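Local coordinates for outer membrane protein SusF (PDB 4FE9), which binds starch at the bacterial cell surface through its carbohydrate-binding modules, before the starch is transported into the periplasm for degradation, at residues Q26-T32 with K53-A59; V109-I115 with E135-Q141; E262-T266 with A281-L285; T454-V458 with T466-E470. The contacts are given in a common frame with arbitrary orientation. Residues are numbered along the deposited sequence.

How the contacts relate
From the N terminus, contact 1 closes first, bringing 53-59 back against 26-32 after 20 intervening residues. Contact 2 follows, pairing 109-115 with 135-141 along a beta hairpin. Both belong to one mixed sheet in the N-terminal domain: strand 27-33 runs parallel beside strand 128-141, and Val136 CG1 of contact 2 lies 3.3 Å from Phe31 O of contact 1. Contact 3 joins 262-266 to 281-285 in the second carbohydrate-binding module, its centre about 51 Å from that of contact 2. Contact 4 closes last, at the C terminus in the third module, its centre about 28 Å from that of contact 3. All four are in series; none nests or crosses.

Contact 1 of 4, residues Q26-T32 with K53-A59; sequences QLTATFT and KLSSTTA
Strand 27-32 and strand 53-57 run antiparallel, axes 4.6 Å apart at closest approach and directions 155° apart. Ala29 faces Thr57 and Thr30 faces Ser56; then the register slips by a residue, so Phe31 faces Leu54 and Thr32 faces Lys53. The slip is a classic beta bulge: Ser55, with helix-like phi/psi of -90/-40, shares Thr30 with Ser56. Thr30 O accepts Ser55 N at 2.8 Å and, weakly, Ser56 N at 3.4 Å, while Thr30 N donates to Ser56 O at 2.8 Å. Beyond the bulge, Thr32 N to Lys53 O and Lys53 N to Thr32 O are both 2.9 Å. The pair lies within the mixed sheet of the N-terminal domain, between strands 128-141 (beside 27-33) and 87-91 (beside 48-57). On the buried face Leu54 (chi1 t, chi2 p) pushes CD1 into the hollow between Ala29 CB, 3.7 Å away, and the face of the Phe31 ring (chi1 m), whose centroid is 4.3 Å away in a CH-pi contact; Phe88 and Ile117 also touch Phe31. Ser55 OG, on the bulge, hydrogen-bonds Thr32 OG1 at 3.2 Å. At the C-terminal end of 53-57, Thr28 O receives both Thr58 N (3.0 Å) and Thr57 OG1 (2.8 Å), and Thr28 N reaches Thr58 OG1 at 3.0 Å. Thr57 OG1 accepts Ala59 N at 3.3 Å, an ST turn, and Leu27 CD1 rests 4.1 Å from Ala59 CB.

Contact 2 of 4, residues V109-I115 with E135-Q141; sequences VVRELKI and EVSITLQ. With EDO (1,2-ethanediol), chain D.
Strands 111-115 and 136-141 form an antiparallel hairpin, directions 147° apart and axes 4.6 Å apart at closest approach. Three hydrogen-bonded pairs are closed by Arg111 N to Leu140 O (2.9 Å) and Leu140 N to Arg111 O (3.0 Å), Leu113 N to Ile138 O (2.8 Å) and Ile138 N to Leu113 O (3.0 Å), Ile115 N to Val136 O (2.8 Å) and Val136 N to Ile115 O (3.2 Å). On their face, Leu113 (chi1 m, chi2 t) sets CD1 3.9 Å from CD1 of Ile138 (p, t), and Ile115 (m, t) sets CD1 4.1 Å from Ile138 CG1; helix 92-102 packs on Leu113. On the other face Glu112 and Lys114 start with chi1 t, Lys114 turning at chi3 (122°) and chi4 (m). Ser137 OG (chi1 m) donates to Glu112 OE2 at 3.1 Å. Lys114 NZ makes a salt bridge with Glu74 and a long one, 3.9 Å, to Glu135 OE2. Thus one face is mainly aliphatic, Arg111 apart, and the reverse polar and charged.

Contact 3 of 4, residues E262-T266 with A281-L285; sequences ELYMT and AWKAL. With EDO (1,2-ethanediol), chain F.
Two short extended segments run antiparallel, their end-to-end directions 145° apart. Tyr264 with Ala284 is a non-hydrogen-bonded pair, CA to CA 4.5 Å, and Met265 with Lys283 a hydrogen-bonded one: Met265 N to Lys283 O is 2.9 Å, Lys283 N to Met265 O 2.8 Å. Leu285 N adds a bond to Leu263 O at 2.9 Å, and a water joins Leu263 N (3.2 Å) to Leu285 O (2.8 Å). These are neighbouring strands of the antiparallel sheet of the second carbohydrate-binding module of SusF, with strand 306-310 on the other side of 264-267. At the 266 end, Thr266 (chi1 t) donates OG1 to Ala281 O at 2.8 Å and lays CB over the six-membered ring of Trp282, 3.8 Å from its centroid, a CH-pi contact. Trp282 (chi1 m, chi2 88°) meets Trp315, a residue of the glycan pocket, edge-to-face, and its NE1 bonds to Gly273 O; the Thr266 side chain is about 7 Å from a bound glucose. On the Tyr264 side, Tyr264 CE1 touches Ala284 CB at 3.7 Å, and Tyr264 OH donates to Glu262 OE1 at 2.9 Å. On the opposite face, Met265 CB meets Leu285 CD1 at 3.9 Å, beside Phe295, Phe299 and Phe301 of strand 294-301.

Contact 4 of 4, residues T454-V458 with T466-E470; sequences TGQKV and TGRIE
Backbone hydrogen bonds come first: Lys457 N donates to Glu470 O at a very short 2.4 Å, and Glu470 N returns one to Lys457 O at 2.9 Å. Next along, Val458 and Ile469 form an antiparallel non-hydrogen-bonded pair, CA to CA 4.5 Å. Two CA-H...O contacts line the same seam, Ile469 CA to Lys457 O at 3.6 Å and Val458 CA to Arg468 O at 3.5 Å. Leading into the pair, Gly455 takes a positive phi (74/-5), after which Gln456 and Lys457 are extended. The segments meet at the start of one strand and the end of the other: 458-461 and 466-469 are the last two strands of the third carbohydrate-binding module, in a small three-stranded antiparallel sheet with 458-461 in the middle, between 401-402 and 466-469, and Glu470 ends the chain. Apolar contact is limited to Val458 (chi1 t), whose CG2 lies 4.1 Å from CG1 of Ile469 (chi1 m); inward, Val458 also touches Val412 and Ile414 of strand 410-415, while Ile469 touches Val450. Gln456 (chi1 m, chi2 t) brings OE1 within 3.9 Å of Ile469 CG2, and that oxygen accepts a hydrogen bond from Lys453 N. Among the charges, Arg468 NH1 and Glu470 OE2 form a salt bridge of 2.8 Å within their segment. Arg468 NH2 has a second carboxylate, Glu400, and its guanidinium makes a cation-pi contact with Tyr459 on the neighbouring strand.

Contact 1 of 4, residues Q26-T32 with K53-A59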
loop_
_atom_site.group_PDB
_atom_site.type_symbol
_atom_site.label_atom_id
_atom_site.label_comp_id
_atom_site.label_asym_id
_atom_site.label_seq_id
_atom_site.Cartn_x
_atom_site.Cartn_y
_atom_site.Cartn_z
ATOM N N GLN A 26 3.380 3.011 47.724
ATOM C CA GLN A 26 3.357 2.240 46.472
ATOM C C GLN A 26 4.249 0.946 46.504
ATOM O O GLN A 26 5.358 0.942 47.067
ATOM C CB GLN A 26 3.766 3.132 45.307
ATOM C CG GLN A 26 4.685 2.450 44.356
ATOM C CD GLN A 26 5.448 3.423 43.502
ATOM O OE1 GLN A 26 5.064 4.586 43.376
ATOM N NE2 GLN A 26 6.541 2.953 42.891
ATOM N N LEU A 27 3.746 -0.135 45.918
ATOM C CA LEU A 27 4.438 -1.427 45.991
ATOM C C LEU A 27 5.164 -1.737 44.701
ATOM O O LEU A 27 4.741 -1.310 43.630
ATOM C CB LEU A 27 3.460 -2.538 46.319
ATOM C CG LEU A 27 2.581 -2.327 47.566
ATOM C CD1 LEU A 27 1.876 -3.617 47.893
ATOM C CD2 LEU A 27 3.411 -1.837 48.774
ATOM N N THR A 28 6.299 -2.429 44.805
ATOM C CA THR A 28 7.023 -2.818 43.618
ATOM C C THR A 28 7.127 -4.333 43.462
ATOM O O THR A 28 6.919 -5.081 44.402
ATOM C CB THR A 28 8.424 -2.143 43.501
ATOM O OG1 THR A 28 9.206 -2.471 44.631
ATOM C CG2 THR A 28 8.291 -0.620 43.404
ATOM N N ALA A 29 7.310 -4.769 42.233
ATOM C CA ALA A 29 7.624 -6.174 41.970
ATOM C C ALA A 29 8.795 -6.237 41.018
ATOM O O ALA A 29 8.955 -5.358 40.179
ATOM C CB ALA A 29 6.425 -6.880 41.376
ATOM N N THR A 30 9.549 -7.319 41.088
ATOM C CA THR A 30 10.627 -7.538 40.143
ATOM C C THR A 30 10.403 -8.827 39.437
ATOM O O THR A 30 10.155 -9.844 40.063
ATOM C CB THR A 30 12.002 -7.567 40.839
ATOM O OG1 THR A 30 12.227 -6.300 41.459
ATOM C CG2 THR A 30 13.130 -7.835 39.815
ATOM N N PHE A 31 10.285 -8.724 38.131
ATOM C CA PHE A 31 10.165 -9.883 37.248
ATOM C C PHE A 31 11.496 -10.191 36.581
ATOM O O PHE A 31 12.240 -9.268 36.199
ATOM C CB PHE A 31 9.149 -9.576 36.167
ATOM C CG PHE A 31 7.767 -9.406 36.687
ATOM C CD1 PHE A 31 6.941 -10.519 36.882
ATOM C CD2 PHE A 31 7.284 -8.135 37.009
ATOM C CE1 PHE A 31 5.686 -10.377 37.489
ATOM C CE2 PHE A 31 6.004 -7.970 37.493
ATOM C CZ PHE A 31 5.206 -9.103 37.773
ATOM N N THR A 32 11.702 -11.470 36.274
ATOM C CA THR A 32 12.845 -11.900 35.444
ATOM C C THR A 32 12.370 -12.821 34.324
ATOM O O THR A 32 11.352 -13.515 34.468
ATOM C CB THR A 32 13.874 -12.683 36.271
ATOM O OG1 THR A 32 13.213 -13.796 36.879
ATOM C CG2 THR A 32 14.486 -11.792 37.379
ATOM N N LYS A 53 9.123 -14.942 35.591
ATOM C CA LYS A 53 9.027 -15.334 36.999
ATOM C C LYS A 53 8.948 -14.067 37.833
ATOM O O LYS A 53 9.579 -13.082 37.502
ATOM C CB LYS A 53 10.255 -16.159 37.395
ATOM C CG LYS A 53 10.251 -16.689 38.824
ATOM C CD LYS A 53 11.556 -17.505 39.096
ATOM C CE LYS A 53 11.647 -17.980 40.565
ATOM N NZ LYS A 53 10.308 -18.257 41.112
ATOM N N LEU A 54 8.046 -14.047 38.823
ATOM C CA LEU A 54 8.073 -13.006 39.842
ATOM C C LEU A 54 9.112 -13.332 40.885
ATOM O O LEU A 54 9.029 -14.354 41.544
ATOM C CB LEU A 54 6.696 -12.853 40.522
ATOM C CG LEU A 54 6.715 -11.912 41.731
ATOM C CD1 LEU A 54 7.031 -10.510 41.261
ATOM C CD2 LEU A 54 5.394 -11.949 42.441
ATOM N N SER A 55 10.165 -12.547 40.925
ATOM C CA SER A 55 11.324 -12.897 41.738
ATOM C C SER A 55 11.199 -12.328 43.137
ATOM O O SER A 55 11.575 -12.969 44.102
ATOM C CB SER A 55 12.603 -12.396 41.093
ATOM O OG SER A 55 12.915 -13.230 39.984
ATOM N N SER A 56 10.701 -11.099 43.229
ATOM C CA SER A 56 10.525 -10.468 44.520
ATOM C C SER A 56 9.482 -9.374 44.427
ATOM O O SER A 56 9.152 -8.893 43.347
ATOM C CB SER A 56 11.851 -9.875 45.014
ATOM O OG SER A 56 12.225 -8.782 44.188
ATOM N N THR A 57 9.004 -8.963 45.572
ATOM C CA THR A 57 8.039 -7.885 45.660
ATOM C C THR A 57 8.211 -7.216 47.004
ATOM O O THR A 57 8.604 -7.870 47.960
ATOM C CB THR A 57 6.609 -8.455 45.592
ATOM O OG1 THR A 57 5.670 -7.380 45.454
ATOM C CG2 THR A 57 6.293 -9.247 46.829
ATOM N N THR A 58 7.821 -5.944 47.108
ATOM C CA THR A 58 7.753 -5.320 48.407
ATOM C C THR A 58 6.423 -5.524 49.103
ATOM O O THR A 58 6.231 -5.031 50.205
ATOM C CB THR A 58 8.076 -3.816 48.372
ATOM O OG1 THR A 58 7.088 -3.135 47.612
ATOM C CG2 THR A 58 9.491 -3.552 47.767
ATOM N N ALA A 59 5.568 -6.366 48.542
ATOM C CA ALA A 59 4.307 -6.730 49.220
ATOM C C ALA A 59 4.584 -7.640 50.410
ATOM O O ALA A 59 5.573 -8.368 50.427
ATOM C CB ALA A 59 3.356 -7.399 48.259
HETATM O O HOH W 1 7.496 -0.485 47.769
#

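Contact 2 of 4, residues V109-I115 with E135-Q141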
loop_
_atom_site.group_PDB
_atom_site.type_symbol
_atom_site.label_atom_id
_atom_site.label_comp_id
_atom_site.label_asym_id
_atom_site.label_seq_id
_atom_site.Cartn_x
_atom_site.Cartn_y
_atom_site.Cartn_z
ATOM N N VAL A 109 12.793 -16.287 11.620
ATOM C CA VAL A 109 13.753 -15.281 12.096
ATOM C C VAL A 109 13.586 -15.160 13.637
ATOM O O VAL A 109 12.448 -15.239 14.158
ATOM C CB VAL A 109 13.411 -13.887 11.435
ATOM C CG1 VAL A 109 14.221 -12.766 12.072
ATOM C CG2 VAL A 109 13.664 -13.945 9.902
ATOM N N VAL A 110 14.673 -14.878 14.353
ATOM C CA VAL A 110 14.568 -14.650 15.824
ATOM C C VAL A 110 13.755 -13.376 16.154
ATOM O O VAL A 110 14.105 -12.274 15.730
ATOM C CB VAL A 110 15.956 -14.576 16.499
ATOM C CG1 VAL A 110 15.804 -14.340 17.987
ATOM C CG2 VAL A 110 16.741 -15.862 16.233
ATOM N N ARG A 111 12.614 -13.557 16.811
ATOM C CA ARG A 111 11.707 -12.435 17.104
ATOM C C ARG A 111 11.769 -12.098 18.586
ATOM O O ARG A 111 11.614 -12.966 19.433
ATOM C CB ARG A 111 10.245 -12.801 16.745
ATOM C CG ARG A 111 10.038 -13.147 15.276
ATOM C CD ARG A 111 10.281 -11.929 14.396
ATOM N NE ARG A 111 9.768 -12.184 13.050
ATOM C CZ ARG A 111 10.029 -11.425 11.994
ATOM N NH1 ARG A 111 10.857 -10.370 12.107
ATOM N NH2 ARG A 111 9.457 -11.713 10.818
ATOM N N GLU A 112 11.912 -10.829 18.886
ATOM C CA GLU A 112 11.855 -10.380 20.257
ATOM C C GLU A 112 10.393 -10.218 20.769
ATOM O O GLU A 112 9.525 -9.672 20.083
ATOM C CB GLU A 112 12.577 -9.064 20.399
ATOM C CG GLU A 112 12.420 -8.470 21.764
ATOM C CD GLU A 112 13.655 -7.687 22.185
ATOM O OE1 GLU A 112 14.292 -7.072 21.291
ATOM O OE2 GLU A 112 14.030 -7.760 23.387
ATOM N N LEU A 113 10.166 -10.685 21.991
ATOM C CA LEU A 113 8.919 -10.481 22.676
ATOM C C LEU A 113 9.195 -9.760 24.006
ATOM O O LEU A 113 9.860 -10.300 24.880
ATOM C CB LEU A 113 8.274 -11.814 22.968
ATOM C CG LEU A 113 7.936 -12.709 21.772
ATOM C CD1 LEU A 113 7.592 -14.119 22.245
ATOM C CD2 LEU A 113 6.765 -12.076 21.000
ATOM N N LYS A 114 8.555 -8.614 24.179
ATOM C CA LYS A 114 8.586 -7.882 25.403
ATOM C C LYS A 114 7.318 -8.208 26.225
ATOM O O LYS A 114 6.213 -8.158 25.712
ATOM C CB LYS A 114 8.712 -6.392 25.078
ATOM C CG LYS A 114 8.637 -5.445 26.247
ATOM C CD LYS A 114 8.931 -3.993 25.767
ATOM C CE LYS A 114 7.767 -3.030 26.080
ATOM N NZ LYS A 114 6.612 -3.201 25.134
ATOM N N ILE A 115 7.531 -8.779 27.403
ATOM C CA ILE A 115 6.447 -9.260 28.265
ATOM C C ILE A 115 6.184 -8.271 29.377
ATOM O O ILE A 115 7.095 -7.892 30.114
ATOM C CB ILE A 115 6.794 -10.597 28.879
ATOM C CG1 ILE A 115 7.187 -11.577 27.775
ATOM C CG2 ILE A 115 5.635 -11.135 29.681
ATOM C CD1 ILE A 115 7.847 -12.789 28.264
ATOM N N GLU A 135 9.334 -4.669 32.771
ATOM C CA GLU A 135 9.184 -5.616 31.657
ATOM C C GLU A 135 10.378 -6.550 31.514
ATOM O O GLU A 135 11.462 -6.230 31.949
ATOM C CB GLU A 135 8.978 -4.840 30.363
ATOM C CG GLU A 135 7.995 -3.728 30.534
ATOM C CD GLU A 135 7.716 -2.971 29.246
ATOM O OE1 GLU A 135 8.682 -2.687 28.497
ATOM O OE2 GLU A 135 6.525 -2.660 28.981
ATOM N N VAL A 136 10.169 -7.708 30.882
ATOM C CA VAL A 136 11.263 -8.617 30.565
ATOM C C VAL A 136 11.142 -9.085 29.095
ATOM O O VAL A 136 10.116 -8.816 28.445
ATOM C CB VAL A 136 11.275 -9.848 31.504
ATOM C CG1 VAL A 136 11.399 -9.392 32.997
ATOM C CG2 VAL A 136 10.033 -10.686 31.320
ATOM N N SER A 137 12.208 -9.724 28.578
ATOM C CA SER A 137 12.375 -10.016 27.116
ATOM C C SER A 137 12.621 -11.476 26.987
ATOM O O SER A 137 13.413 -12.031 27.747
ATOM C CB SER A 137 13.627 -9.336 26.535
ATOM O OG SER A 137 13.470 -7.958 26.469
ATOM N N ILE A 138 11.999 -12.091 25.976
ATOM C CA ILE A 138 12.462 -13.349 25.456
ATOM C C ILE A 138 12.436 -13.269 23.918
ATOM O O ILE A 138 12.030 -12.232 23.334
ATOM C CB ILE A 138 11.563 -14.527 25.924
ATOM C CG1 ILE A 138 10.168 -14.378 25.334
ATOM C CG2 ILE A 138 11.475 -14.583 27.498
ATOM C CD1 ILE A 138 9.383 -15.638 25.399
ATOM N N THR A 139 12.963 -14.298 23.275
ATOM C CA THR A 139 12.857 -14.410 21.828
ATOM C C THR A 139 12.385 -15.780 21.409
ATOM O O THR A 139 12.424 -16.734 22.202
ATOM C CB THR A 139 14.179 -14.163 21.174
ATOM O OG1 THR A 139 15.064 -15.264 21.461
ATOM C CG2 THR A 139 14.777 -12.826 21.668
ATOM N N LEU A 140 11.777 -15.832 20.222
ATOM C CA LEU A 140 11.239 -17.058 19.689
ATOM C C LEU A 140 11.468 -17.044 18.173
ATOM O O LEU A 140 11.282 -16.011 17.511
ATOM C CB LEU A 140 9.726 -17.176 19.991
ATOM C CG LEU A 140 8.973 -18.407 19.456
ATOM C CD1 LEU A 140 7.880 -18.913 20.424
ATOM C CD2 LEU A 140 8.362 -18.132 18.079
ATOM N N GLN A 141 11.888 -18.170 17.642
ATOM C CA GLN A 141 12.091 -18.291 16.208
ATOM C C GLN A 141 11.102 -19.279 15.647
ATOM O O GLN A 141 11.176 -20.482 15.940
ATOM C CB GLN A 141 13.514 -18.781 15.917
ATOM C CG GLN A 141 13.804 -18.959 14.395
ATOM C CD GLN A 141 15.102 -19.704 14.149
ATOM O OE1 GLN A 141 15.914 -19.842 15.038
ATOM N NE2 GLN A 141 15.257 -20.238 12.971
HETATM C C1 EDO D . 17.732 -22.972 13.054
HETATM O O1 EDO D . 17.390 -22.429 11.763
HETATM C C2 EDO D . 16.646 -23.946 13.485
HETATM O O2 EDO D . 16.232 -24.762 12.360
#

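Contact 3 of 4, residues E262-T266 with A281-L285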
loop_
_atom_site.group_PDB
_atom_site.type_symbol
_atom_site.label_atom_id
_atom_site.label_comp_id
_atom_site.label_asym_id
_atom_site.label_seq_id
_atom_site.Cartn_x
_atom_site.Cartn_y
_atom_site.Cartn_z
ATOM N N GLU A 262 -12.302 7.060 -15.489
ATOM C CA GLU A 262 -12.227 8.530 -15.487
ATOM C C GLU A 262 -12.161 9.037 -14.076
ATOM O O GLU A 262 -12.673 8.391 -13.167
ATOM C CB GLU A 262 -13.455 9.111 -16.190
ATOM C CG GLU A 262 -13.570 8.687 -17.684
ATOM C CD GLU A 262 -14.733 9.396 -18.428
ATOM O OE1 GLU A 262 -15.685 9.886 -17.766
ATOM O OE2 GLU A 262 -14.724 9.383 -19.679
ATOM N N LEU A 263 -11.724 10.281 -13.919
ATOM C CA LEU A 263 -11.655 10.904 -12.598
ATOM C C LEU A 263 -11.792 12.417 -12.700
ATOM O O LEU A 263 -11.290 13.043 -13.651
ATOM C CB LEU A 263 -10.330 10.567 -11.901
ATOM C CG LEU A 263 -10.341 10.831 -10.395
ATOM C CD1 LEU A 263 -11.142 9.748 -9.659
ATOM C CD2 LEU A 263 -8.934 10.925 -9.856
ATOM N N TYR A 264 -12.512 12.990 -11.743
ATOM C CA TYR A 264 -12.872 14.396 -11.780
ATOM C C TYR A 264 -12.633 15.001 -10.413
ATOM O O TYR A 264 -12.672 14.289 -9.397
ATOM C CB TYR A 264 -14.337 14.569 -12.150
ATOM C CG TYR A 264 -14.696 14.078 -13.544
ATOM C CD1 TYR A 264 -14.678 14.947 -14.637
ATOM C CD2 TYR A 264 -15.094 12.757 -13.754
ATOM C CE1 TYR A 264 -15.030 14.505 -15.916
ATOM C CE2 TYR A 264 -15.409 12.296 -15.019
ATOM C CZ TYR A 264 -15.340 13.159 -16.101
ATOM O OH TYR A 264 -15.716 12.709 -17.334
ATOM N N MET A 265 -12.213 16.260 -10.420
ATOM C CA MET A 265 -11.966 17.024 -9.210
ATOM C C MET A 265 -12.966 18.157 -9.126
ATOM O O MET A 265 -13.315 18.767 -10.143
ATOM C CB MET A 265 -10.556 17.599 -9.238
ATOM C CG MET A 265 -10.233 18.554 -8.062
ATOM S SD MET A 265 -8.523 19.045 -8.037
ATOM C CE MET A 265 -8.574 20.369 -9.246
ATOM N N THR A 266 -13.585 18.285 -7.961
ATOM C CA THR A 266 -14.320 19.480 -7.607
ATOM C C THR A 266 -13.769 20.022 -6.282
ATOM O O THR A 266 -12.692 19.593 -5.821
ATOM C CB THR A 266 -15.821 19.202 -7.509
ATOM O OG1 THR A 266 -16.539 20.438 -7.427
ATOM C CG2 THR A 266 -16.151 18.324 -6.286
ATOM N N ALA A 281 -18.196 22.973 -12.712
ATOM C CA ALA A 281 -18.069 22.462 -11.363
ATOM C C ALA A 281 -17.063 21.271 -11.231
ATOM O O ALA A 281 -16.581 20.989 -10.134
ATOM C CB ALA A 281 -19.412 22.083 -10.834
ATOM N N TRP A 282 -16.778 20.582 -12.350
ATOM C CA TRP A 282 -16.003 19.298 -12.326
ATOM C C TRP A 282 -14.884 19.302 -13.340
ATOM O O TRP A 282 -15.140 19.435 -14.532
ATOM C CB TRP A 282 -16.914 18.123 -12.609
ATOM C CG TRP A 282 -17.978 17.968 -11.632
ATOM C CD1 TRP A 282 -19.200 18.554 -11.663
ATOM C CD2 TRP A 282 -17.894 17.276 -10.371
ATOM N NE1 TRP A 282 -19.915 18.229 -10.526
ATOM C CE2 TRP A 282 -19.143 17.421 -9.733
ATOM C CE3 TRP A 282 -16.907 16.489 -9.760
ATOM C CZ2 TRP A 282 -19.447 16.783 -8.530
ATOM C CZ3 TRP A 282 -17.209 15.849 -8.567
ATOM C CH2 TRP A 282 -18.451 16.053 -7.931
ATOM N N LYS A 283 -13.644 19.155 -12.878
ATOM C CA LYS A 283 -12.495 19.173 -13.765
ATOM C C LYS A 283 -12.012 17.741 -14.036
ATOM O O LYS A 283 -11.597 17.037 -13.114
ATOM C CB LYS A 283 -11.352 19.968 -13.143
ATOM C CG LYS A 283 -11.735 21.402 -12.674
ATOM C CD LYS A 283 -11.754 22.362 -13.840
ATOM C CE LYS A 283 -13.164 22.817 -14.125
ATOM N NZ LYS A 283 -13.209 24.191 -14.728
ATOM N N ALA A 284 -11.999 17.347 -15.298
ATOM C CA ALA A 284 -11.464 16.031 -15.688
ATOM C C ALA A 284 -9.953 15.984 -15.468
ATOM O O ALA A 284 -9.261 16.967 -15.723
ATOM C CB ALA A 284 -11.820 15.732 -17.151
ATOM N N LEU A 285 -9.460 14.923 -14.830
ATOM C CA LEU A 285 -8.017 14.607 -14.902
ATOM C C LEU A 285 -7.687 13.725 -16.104
ATOM O O LEU A 285 -8.551 13.147 -16.694
ATOM C CB LEU A 285 -7.527 13.938 -13.617
ATOM C CG LEU A 285 -7.324 14.896 -12.426
ATOM C CD1 LEU A 285 -8.708 15.209 -11.757
ATOM C CD2 LEU A 285 -6.326 14.289 -11.413
HETATM C C1 EDO F . -5.515 19.863 -16.678
HETATM O O1 EDO F . -4.114 19.560 -16.663
HETATM C C2 EDO F . -6.261 18.552 -16.610
HETATM O O2 EDO F . -7.662 18.814 -16.703
HETATM O O HOH W 2 -10.746 11.450 -16.695
#

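Contact 4 of 4, residues T454-V458 with T466-E470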
loop_
_atom_site.group_PDB
_atom_site.type_symbol
_atom_site.label_atom_id
_atom_site.label_comp_id
_atom_site.label_asym_id
_atom_site.label_seq_id
_atom_site.Cartn_x
_atom_site.Cartn_y
_atom_site.Cartn_z
ATOM N N THR A 454 12.533 27.157 -35.624
ATOM C CA THR A 454 13.525 27.794 -34.760
ATOM C C THR A 454 13.019 29.084 -34.139
ATOM O O THR A 454 12.273 29.848 -34.768
ATOM C CB THR A 454 14.816 28.074 -35.509
ATOM O OG1 THR A 454 15.049 27.024 -36.443
ATOM C CG2 THR A 454 16.007 28.156 -34.533
ATOM N N GLY A 455 13.329 29.257 -32.856
ATOM C CA GLY A 455 13.051 30.502 -32.148
ATOM C C GLY A 455 11.594 30.711 -31.822
ATOM O O GLY A 455 11.242 31.671 -31.166
ATOM N N GLN A 456 10.734 29.818 -32.294
ATOM C CA GLN A 456 9.363 29.764 -31.789
ATOM C C GLN A 456 9.333 29.186 -30.360
ATOM O O GLN A 456 10.312 28.619 -29.892
ATOM C CB GLN A 456 8.480 28.918 -32.713
ATOM C CG GLN A 456 8.047 29.598 -33.992
ATOM C CD GLN A 456 7.036 28.758 -34.781
ATOM O OE1 GLN A 456 7.208 27.545 -34.936
ATOM N NE2 GLN A 456 5.957 29.390 -35.225
ATOM N N LYS A 457 8.184 29.295 -29.705
ATOM C CA LYS A 457 7.969 28.655 -28.409
ATOM C C LYS A 457 6.494 28.312 -28.186
ATOM O O LYS A 457 5.626 28.825 -28.889
ATOM C CB LYS A 457 8.523 29.543 -27.261
ATOM C CG LYS A 457 8.195 31.005 -27.374
ATOM C CD LYS A 457 8.712 31.805 -26.156
ATOM C CE LYS A 457 10.199 31.646 -25.982
ATOM N NZ LYS A 457 10.816 32.868 -25.423
ATOM N N VAL A 458 6.215 27.414 -27.230
ATOM C CA VAL A 458 4.813 26.998 -26.923
ATOM C C VAL A 458 4.205 27.854 -25.805
ATOM O O VAL A 458 4.855 28.088 -24.809
ATOM C CB VAL A 458 4.746 25.492 -26.461
ATOM C CG1 VAL A 458 3.311 25.056 -26.304
ATOM C CG2 VAL A 458 5.483 24.600 -27.425
ATOM N N THR A 466 -6.221 25.856 -23.524
ATOM C CA THR A 466 -5.900 26.400 -24.829
ATOM C C THR A 466 -4.443 26.535 -24.905
ATOM O O THR A 466 -3.776 26.495 -23.890
ATOM C CB THR A 466 -6.518 27.801 -25.039
ATOM O OG1 THR A 466 -5.873 28.740 -24.163
ATOM C CG2 THR A 466 -8.022 27.773 -24.768
ATOM N N GLY A 467 -3.923 26.702 -26.108
ATOM C CA GLY A 467 -2.507 27.001 -26.270
ATOM C C GLY A 467 -2.152 27.444 -27.676
ATOM O O GLY A 467 -2.982 27.395 -28.564
ATOM N N ARG A 468 -0.896 27.818 -27.874
ATOM C CA ARG A 468 -0.442 28.372 -29.144
ATOM C C ARG A 468 0.972 27.924 -29.319
ATOM O O ARG A 468 1.700 27.772 -28.332
ATOM C CB ARG A 468 -0.477 29.922 -29.112
ATOM C CG ARG A 468 -1.876 30.530 -28.938
ATOM C CD ARG A 468 -1.831 32.099 -28.870
ATOM N NE ARG A 468 -1.392 32.595 -27.556
ATOM C CZ ARG A 468 -0.168 33.059 -27.305
ATOM N NH1 ARG A 468 0.733 33.126 -28.279
ATOM N NH2 ARG A 468 0.172 33.415 -26.074
ATOM N N ILE A 469 1.409 27.806 -30.573
ATOM C CA ILE A 469 2.841 27.813 -30.891
ATOM C C ILE A 469 3.210 29.039 -31.733
ATOM O O ILE A 469 2.565 29.311 -32.746
ATOM C CB ILE A 469 3.261 26.532 -31.656
ATOM C CG1 ILE A 469 3.112 25.294 -30.759
ATOM C CG2 ILE A 469 4.674 26.656 -32.162
ATOM C CD1 ILE A 469 2.293 24.185 -31.381
ATOM N N GLU A 470 4.275 29.744 -31.328
ATOM C CA GLU A 470 4.605 31.092 -31.875
ATOM C C GLU A 470 6.074 31.468 -31.669
ATOM O O GLU A 470 6.777 30.939 -30.790
ATOM C CB GLU A 470 3.729 32.167 -31.246
ATOM C CG GLU A 470 2.332 32.268 -31.835
ATOM C CD GLU A 470 1.607 33.514 -31.371
ATOM O OE1 GLU A 470 0.522 33.821 -31.924
ATOM O OE2 GLU A 470 2.137 34.206 -30.474
ATOM O OXT GLU A 470 6.579 32.374 -32.334
#